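Local coordinates for protein EmGH1 (Erythrobacter marinus, PDB 5Z87) that probably hydrolyses beta-glucosidic bonds at the non-reducing ends of sugars, as a glycoside hydrolase of family 3, at residues S179-I184 / V232-G237; D618-G623 / G699-Q704. One frame throughout, in Å; residues are numbered along the deposited sequence.

Contact 1 of 2, residues S179-I184 / V232-G237; sequences SPNIDI and VKHFAG
Asp183 reaches across to His234 with both carboxylate oxygens. Asp183 OD2 accepts a hydrogen bond from His234 ND1 at 2.7 Å through its syn lone pair, carboxylate and imidazole planes nearly coplanar (18°). Asp183 OD1 accepts from the backbone His234 N at 2.9 Å, 32° out of the carboxylate plane. A water that accepts from Gly237 N lies by Asp183 OD1 and probably donates to it. The backbones are joined by a single bridge at Asn181 and Lys233: Lys233 N donates to Pro180 O (3.1 Å), and Ile182 N to Lys233 O (2.7 Å). Asn181, its CG anti to the backbone N (chi1 177°), turns OD1 back onto Asp183 N at 3.0 Å, an Asx turn; its ND2 lies at the edge of the imidazole, 3.3 Å from His234 CE1, and donates to Glu195. Lys233 CG sits over the centre of one face of the His234 imidazole, 3.6 Å above its plane, and Lys233 NZ donates to Phe178 O. Val232 meets Pro180 CD with CG1 and Ile182 CD1 with CB. An alanine at Asp183 would probably leave His234 ND1 and N without their acceptor and the imidazole freer to turn. Lys233 and His234, joined by a cis peptide bond, line the pocket where dithiothreitol, probably from the crystallisation liquor, is hydrogen-bonded by Lys233 NZ and His234 NE2; with ND1 engaged by a carboxylate, NE2 is held facing that molecule.

Contact 2 of 2, residues D618-G623 / G699-Q704; sequences DVNPSG and GDRAGQ. With EDO (1,2-ethanediol), chain I.
Asn620 and Gly703 face each other with CA atoms 5.6 Å apart, as do Ser622 and Gln704, yet no backbone-to-backbone hydrogen bond joins the loop 618-623 to the start of strand 703-713. The direct link is the amide of Asn620: with CG anti to the backbone N (chi1 -160°), Asn620 ND2 extends to Ala702 O at 3.0 Å. The bond is almost straight at the hydrogen (176°) and lies in the amide plane, although it meets the carbonyl from 31° out of that group's own plane. The same ND2 passes 3.5 Å from Gly703 CA, where a side chain would collide with it. OD1 of Asn620 accepts from Tyr668 N, so both ends of the amide are used and its flip is fixed. Further along, Ser622 and Gln704 touch through their methylenes, CB to CB 3.7 Å; their polar ends turn to other partners, Ser622 OG to Lys730 and Gln704 NE2 to Glu415 of helix 403-416. Water fills in between the main chains: one water oxygen lies 2.9 Å from both Pro621 O and Gln704 O and donates to each, and a second lies between Ser622 O and Gln704 O. An ethanediol, probably from the crystallisation liquor, has its O2 accepting from Asn620 N at 2.6 Å, with O1 near Gly703 CA. At this point the joint between the C-terminal family 3 domain and the fibronectin type III-like strands is polar and partly hydrated, made by one nearly straight hydrogen bond from the Asn620 amide, bridging waters and the outside partners of Ser622 and Gln704, with little apolar packing.

In the fold
Contact 1 comes first along the chain and closes before contact 2 opens; their centres lie 33 Å apart, their nearest atoms about 18 Å, and they do not touch. Contact 1 belongs to the TIM-barrel-like N-terminal domain, where strand 229-235 lies next to 176-177 in the parallel sheet and a buried loop runs beside it at the ligand pocket. Contact 2 lies farther from the centre of the chain, where a loop following helix 607-615 meets strand 703-713 of the mixed sheet in the fibronectin type III-like part. One contact thus shapes the pocket within a domain, whereas the other joins two successive parts of the chain.

Contact 1 of 2, residues S179-I184 / V232-G237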
ATOM      1  N   SER A 179       0.230 -21.209  17.135  1.00 17.64           N
ATOM      2  CA  SER A 179       1.572 -20.739  16.820  1.00 22.82           C
ATOM      3  C   SER A 179       2.190 -21.745  15.875  1.00 23.15           C
ATOM      4  O   SER A 179       1.782 -22.911  15.871  1.00 23.82           O
ATOM      5  CB  SER A 179       2.441 -20.611  18.089  1.00 20.67           C
ATOM      6  OG  SER A 179       1.903 -19.665  18.994  1.00 26.49           O
ATOM      7  N   PRO A 180       3.180 -21.337  15.061  1.00 19.81           N
ATOM      8  CA  PRO A 180       3.765 -19.998  14.943  1.00 21.11           C
ATOM      9  C   PRO A 180       2.974 -19.040  14.043  1.00 24.45           C
ATOM     10  O   PRO A 180       2.182 -19.448  13.200  1.00 19.21           O
ATOM     11  CB  PRO A 180       5.129 -20.278  14.319  1.00 18.29           C
ATOM     12  CG  PRO A 180       4.861 -21.461  13.403  1.00 17.72           C
ATOM     13  CD  PRO A 180       3.818 -22.296  14.139  1.00 16.42           C
ATOM     14  N   ASN A 181       3.206 -17.752  14.250  1.00 23.89           N
ATOM     15  CA  ASN A 181       2.774 -16.720  13.319  1.00 19.09           C
ATOM     16  C   ASN A 181       3.786 -16.697  12.184  1.00 22.35           C
ATOM     17  O   ASN A 181       4.956 -16.370  12.398  1.00 19.65           O
ATOM     18  CB  ASN A 181       2.693 -15.384  14.052  1.00 20.65           C
ATOM     19  CG  ASN A 181       2.315 -14.212  13.141  1.00 21.63           C
ATOM     20  OD1 ASN A 181       2.811 -14.073  12.018  1.00 23.81           O
ATOM     21  ND2 ASN A 181       1.443 -13.344  13.649  1.00 23.73           N
ATOM     22  N   ILE A 182       3.358 -17.058  10.979  1.00 18.09           N
ATOM     23  CA  ILE A 182       4.292 -17.056   9.868  1.00 13.87           C
ATOM     24  C   ILE A 182       3.800 -16.100   8.788  1.00 21.05           C
ATOM     25  O   ILE A 182       3.993 -16.338   7.592  1.00 16.21           O
ATOM     26  CB  ILE A 182       4.520 -18.473   9.327  1.00 17.93           C
ATOM     27  CG1 ILE A 182       3.201 -19.141   8.935  1.00 15.00           C
ATOM     28  CG2 ILE A 182       5.225 -19.299  10.392  1.00 15.51           C
ATOM     29  CD1 ILE A 182       3.395 -20.577   8.413  1.00 17.96           C
ATOM     30  N   ASP A 183       3.174 -15.005   9.215  1.00 17.99           N
ATOM     31  CA  ASP A 183       2.875 -13.895   8.323  1.00 16.94           C
ATOM     32  C   ASP A 183       4.167 -13.204   7.889  1.00 21.18           C
ATOM     33  O   ASP A 183       5.232 -13.379   8.488  1.00 18.86           O
ATOM     34  CB  ASP A 183       1.944 -12.890   9.012  1.00 19.48           C
ATOM     35  CG  ASP A 183       0.619 -13.525   9.457  1.00 26.97           C
ATOM     36  OD1 ASP A 183       0.028 -14.276   8.644  1.00 26.60           O
ATOM     37  OD2 ASP A 183       0.175 -13.290  10.610  1.00 20.87           O
ATOM     38  N   ILE A 184       4.061 -12.412   6.828  1.00 21.72           N
ATOM     39  CA  ILE A 184       5.185 -11.674   6.264  1.00 17.53           C
ATOM     40  C   ILE A 184       5.039 -10.225   6.687  1.00 18.51           C
ATOM     41  O   ILE A 184       3.983  -9.616   6.472  1.00 16.52           O
ATOM     42  CB  ILE A 184       5.210 -11.793   4.731  1.00 18.35           C
ATOM     43  CG1 ILE A 184       4.985 -13.249   4.305  1.00 18.05           C
ATOM     44  CG2 ILE A 184       6.500 -11.218   4.148  1.00 20.22           C
ATOM     45  CD1 ILE A 184       6.113 -14.195   4.720  1.00 18.78           C
ATOM     46  N   VAL A 232      -0.366 -23.122  12.333  1.00 19.82           N
ATOM     47  CA  VAL A 232       0.322 -22.012  11.686  1.00 19.64           C
ATOM     48  C   VAL A 232      -0.698 -20.970  11.240  1.00 22.55           C
ATOM     49  O   VAL A 232      -1.782 -21.305  10.738  1.00 18.47           O
ATOM     50  CB  VAL A 232       1.180 -22.526  10.519  1.00 16.55           C
ATOM     51  CG1 VAL A 232       2.329 -23.365  11.063  1.00 13.35           C
ATOM     52  CG2 VAL A 232       0.328 -23.369   9.573  1.00 17.35           C
ATOM     53  N   LYS A 233      -0.372 -19.696  11.458  1.00 16.04           N
ATOM     54  CA  LYS A 233      -1.316 -18.607  11.262  1.00 14.96           C
ATOM     55  C   LYS A 233      -0.557 -17.417  10.683  1.00 20.39           C
ATOM     56  O   LYS A 233       0.674 -17.371  10.754  1.00 17.94           O
ATOM     57  CB  LYS A 233      -2.006 -18.261  12.585  1.00 16.77           C
ATOM     58  CG  LYS A 233      -1.044 -17.769  13.654  1.00 20.89           C
ATOM     59  CD  LYS A 233      -1.754 -17.445  14.947  1.00 20.85           C
ATOM     60  CE  LYS A 233      -0.849 -16.609  15.861  1.00 24.94           C
ATOM     61  NZ  LYS A 233      -1.345 -16.541  17.288  1.00 20.64           N
ATOM     62  N   HIS A 234      -1.273 -16.453  10.081  1.00 18.24           N
ATOM     63  CA  HIS A 234      -2.707 -16.471   9.809  1.00 17.49           C
ATOM     64  C   HIS A 234      -2.972 -16.564   8.307  1.00 19.38           C
ATOM     65  O   HIS A 234      -2.611 -15.655   7.569  1.00 17.37           O
ATOM     66  CB  HIS A 234      -3.375 -15.220  10.372  1.00 17.88           C
ATOM     67  CG  HIS A 234      -2.986 -14.895  11.780  1.00 17.94           C
ATOM     68  ND1 HIS A 234      -1.743 -14.398  12.115  1.00 19.33           N
ATOM     69  CD2 HIS A 234      -3.690 -14.965  12.937  1.00 16.79           C
ATOM     70  CE1 HIS A 234      -1.697 -14.182  13.418  1.00 21.14           C
ATOM     71  NE2 HIS A 234      -2.867 -14.511  13.939  1.00 20.92           N
ATOM     72  N   PHE A 235      -3.630 -17.651   7.884  1.00 14.98           N
ATOM     73  CA  PHE A 235      -3.781 -18.042   6.478  1.00 15.61           C
ATOM     74  C   PHE A 235      -4.817 -17.162   5.780  1.00 18.11           C
ATOM     75  O   PHE A 235      -6.004 -17.244   6.106  1.00 19.08           O
ATOM     76  CB  PHE A 235      -4.229 -19.501   6.435  1.00 20.35           C
ATOM     77  CG  PHE A 235      -3.927 -20.213   5.159  1.00 13.92           C
ATOM     78  CD1 PHE A 235      -2.628 -20.321   4.697  1.00 12.43           C
ATOM     79  CD2 PHE A 235      -4.949 -20.833   4.448  1.00 17.28           C
ATOM     80  CE1 PHE A 235      -2.344 -21.015   3.525  1.00 13.14           C
ATOM     81  CE2 PHE A 235      -4.683 -21.527   3.274  1.00 14.62           C
ATOM     82  CZ  PHE A 235      -3.379 -21.628   2.811  1.00 14.69           C
ATOM     83  N   ALA A 236      -4.409 -16.325   4.819  1.00 17.27           N
ATOM     84  CA  ALA A 236      -3.038 -16.051   4.390  1.00 19.56           C
ATOM     85  C   ALA A 236      -3.012 -14.593   3.943  1.00 23.41           C
ATOM     86  O   ALA A 236      -3.997 -14.112   3.371  1.00 25.77           O
ATOM     87  CB  ALA A 236      -2.605 -16.969   3.244  1.00 19.06           C
ATOM     88  N   GLY A 237      -1.907 -13.892   4.196  1.00 19.68           N
ATOM     89  CA  GLY A 237      -1.776 -12.487   3.842  1.00 19.88           C
ATOM     90  C   GLY A 237      -2.138 -11.504   4.937  1.00 21.83           C
ATOM     91  O   GLY A 237      -2.291 -10.312   4.654  1.00 17.77           O
TER
HETATM   92  O   HOH W   1       0.159 -14.460   6.045  1.00 15.85           O

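Contact 2 of 2, residues D618-G623 / G699-Q704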
ATOM      1  N   ASP A 618      32.203  -9.334  26.097  1.00 24.12           N
ATOM      2  CA  ASP A 618      32.228 -10.768  26.381  1.00 28.13           C
ATOM      3  C   ASP A 618      31.536 -11.555  25.275  1.00 27.71           C
ATOM      4  O   ASP A 618      31.938 -12.679  24.960  1.00 26.22           O
ATOM      5  CB  ASP A 618      31.569 -11.067  27.728  1.00 28.60           C
ATOM      6  CG  ASP A 618      32.171 -10.265  28.874  1.00 36.53           C
ATOM      7  OD1 ASP A 618      33.317  -9.790  28.751  1.00 36.48           O
ATOM      8  OD2 ASP A 618      31.484 -10.098  29.902  1.00 43.82           O
ATOM      9  N   VAL A 619      30.508 -10.976  24.666  1.00 24.66           N
ATOM     10  CA  VAL A 619      29.856 -11.556  23.501  1.00 29.43           C
ATOM     11  C   VAL A 619      30.090 -10.608  22.334  1.00 23.31           C
ATOM     12  O   VAL A 619      29.890  -9.400  22.466  1.00 21.99           O
ATOM     13  CB  VAL A 619      28.351 -11.789  23.743  1.00 27.86           C
ATOM     14  CG1 VAL A 619      27.652 -12.195  22.461  1.00 22.22           C
ATOM     15  CG2 VAL A 619      28.142 -12.865  24.822  1.00 27.56           C
ATOM     16  N   ASN A 620      30.541 -11.144  21.215  1.00 21.82           N
ATOM     17  CA  ASN A 620      30.608 -10.357  19.994  1.00 27.84           C
ATOM     18  C   ASN A 620      29.232 -10.349  19.327  1.00 29.73           C
ATOM     19  O   ASN A 620      28.741 -11.418  18.939  1.00 24.30           O
ATOM     20  CB  ASN A 620      31.661 -10.926  19.049  1.00 22.40           C
ATOM     21  CG  ASN A 620      32.112  -9.914  18.022  1.00 24.51           C
ATOM     22  OD1 ASN A 620      31.459  -8.890  17.840  1.00 20.85           O
ATOM     23  ND2 ASN A 620      33.238 -10.183  17.355  1.00 19.11           N
ATOM     24  N   PRO A 621      28.581  -9.192  19.178  1.00 26.79           N
ATOM     25  CA  PRO A 621      27.223  -9.181  18.612  1.00 25.65           C
ATOM     26  C   PRO A 621      27.222  -9.699  17.185  1.00 22.79           C
ATOM     27  O   PRO A 621      28.160  -9.478  16.418  1.00 24.74           O
ATOM     28  CB  PRO A 621      26.815  -7.708  18.681  1.00 23.08           C
ATOM     29  CG  PRO A 621      28.129  -6.967  18.677  1.00 25.73           C
ATOM     30  CD  PRO A 621      29.058  -7.834  19.477  1.00 25.99           C
ATOM     31  N   SER A 622      26.167 -10.436  16.851  1.00 28.63           N
ATOM     32  CA  SER A 622      26.116 -11.142  15.579  1.00 22.40           C
ATOM     33  C   SER A 622      24.705 -11.199  15.009  1.00 21.99           C
ATOM     34  O   SER A 622      24.477 -11.950  14.058  1.00 21.27           O
ATOM     35  CB  SER A 622      26.659 -12.565  15.746  1.00 20.63           C
ATOM     36  OG  SER A 622      25.717 -13.372  16.441  1.00 25.86           O
ATOM     37  N   GLY A 623      23.747 -10.472  15.585  1.00 19.10           N
ATOM     38  CA  GLY A 623      22.428 -10.396  14.992  1.00 25.48           C
ATOM     39  C   GLY A 623      22.435  -9.636  13.676  1.00 25.77           C
ATOM     40  O   GLY A 623      23.276  -8.771  13.427  1.00 21.59           O
ATOM     41  N   GLY A 699      39.755  -9.175  11.339  1.00 29.76           N
ATOM     42  CA  GLY A 699      39.968  -8.335  12.497  1.00 24.93           C
ATOM     43  C   GLY A 699      40.673  -9.096  13.595  1.00 30.49           C
ATOM     44  O   GLY A 699      41.314 -10.122  13.335  1.00 30.67           O
ATOM     45  N   ASP A 700      40.547  -8.621  14.830  1.00 28.65           N
ATOM     46  CA  ASP A 700      41.430  -9.068  15.900  1.00 38.43           C
ATOM     47  C   ASP A 700      40.715  -9.809  17.026  1.00 37.98           C
ATOM     48  O   ASP A 700      41.318 -10.026  18.076  1.00 30.21           O
ATOM     49  CB  ASP A 700      42.214  -7.871  16.468  1.00 32.27           C
ATOM     50  CG  ASP A 700      41.338  -6.894  17.266  1.00 32.81           C
ATOM     51  OD1 ASP A 700      40.105  -7.086  17.362  1.00 39.10           O
ATOM     52  OD2 ASP A 700      41.897  -5.909  17.803  1.00 49.74           O
ATOM     53  N   ARG A 701      39.448 -10.182  16.856  1.00 39.39           N
ATOM     54  CA  ARG A 701      38.782 -11.041  17.826  1.00 34.27           C
ATOM     55  C   ARG A 701      37.848 -11.986  17.094  1.00 33.80           C
ATOM     56  O   ARG A 701      37.391 -11.709  15.983  1.00 33.63           O
ATOM     57  CB  ARG A 701      37.998 -10.255  18.883  1.00 27.65           C
ATOM     58  CG  ARG A 701      37.140  -9.157  18.339  1.00 28.03           C
ATOM     59  CD  ARG A 701      37.285  -7.922  19.199  1.00 28.89           C
ATOM     60  NE  ARG A 701      36.580  -8.071  20.454  1.00 37.18           N
ATOM     61  CZ  ARG A 701      36.734  -7.279  21.512  1.00 43.28           C
ATOM     62  NH1 ARG A 701      37.588  -6.263  21.479  1.00 31.74           N
ATOM     63  NH2 ARG A 701      36.029  -7.516  22.614  1.00 37.88           N
ATOM     64  N   ALA A 702      37.579 -13.118  17.730  1.00 32.74           N
ATOM     65  CA  ALA A 702      36.641 -14.072  17.168  1.00 27.18           C
ATOM     66  C   ALA A 702      35.238 -13.466  17.097  1.00 28.89           C
ATOM     67  O   ALA A 702      34.845 -12.617  17.907  1.00 22.92           O
ATOM     68  CB  ALA A 702      36.634 -15.359  18.002  1.00 26.46           C
ATOM     69  N   GLY A 703      34.476 -13.902  16.106  1.00 25.01           N
ATOM     70  CA  GLY A 703      33.117 -13.412  15.996  1.00 25.98           C
ATOM     71  C   GLY A 703      32.348 -14.205  14.968  1.00 23.19           C
ATOM     72  O   GLY A 703      32.903 -15.030  14.235  1.00 25.24           O
ATOM     73  N   GLN A 704      31.056 -13.921  14.910  1.00 22.85           N
ATOM     74  CA  GLN A 704      30.180 -14.564  13.947  1.00 27.44           C
ATOM     75  C   GLN A 704      29.702 -13.580  12.885  1.00 26.82           C
ATOM     76  O   GLN A 704      29.574 -12.375  13.127  1.00 24.91           O
ATOM     77  CB  GLN A 704      28.977 -15.186  14.644  1.00 26.62           C
ATOM     78  CG  GLN A 704      29.334 -16.363  15.526  1.00 26.96           C
ATOM     79  CD  GLN A 704      28.111 -16.938  16.201  1.00 22.16           C
ATOM     80  OE1 GLN A 704      27.681 -18.052  15.894  1.00 31.70           O
ATOM     81  NE2 GLN A 704      27.528 -16.178  17.102  1.00 18.85           N
TER
HETATM   82  C1  EDO I 807      32.268 -14.876  19.837  1.00 41.50           C
HETATM   83  O1  EDO I 807      31.241 -15.232  18.896  1.00 43.91           O
HETATM   84  C2  EDO I 807      31.676 -14.746  21.237  1.00 36.61           C
HETATM   85  O2  EDO I 807      30.633 -13.767  21.193  1.00 35.39           O
HETATM   86  O   HOH W   2      30.501 -10.939  15.520  1.00 24.73           O
HETATM   87  O   HOH W   3      26.467 -11.822  12.342  1.00 31.51           O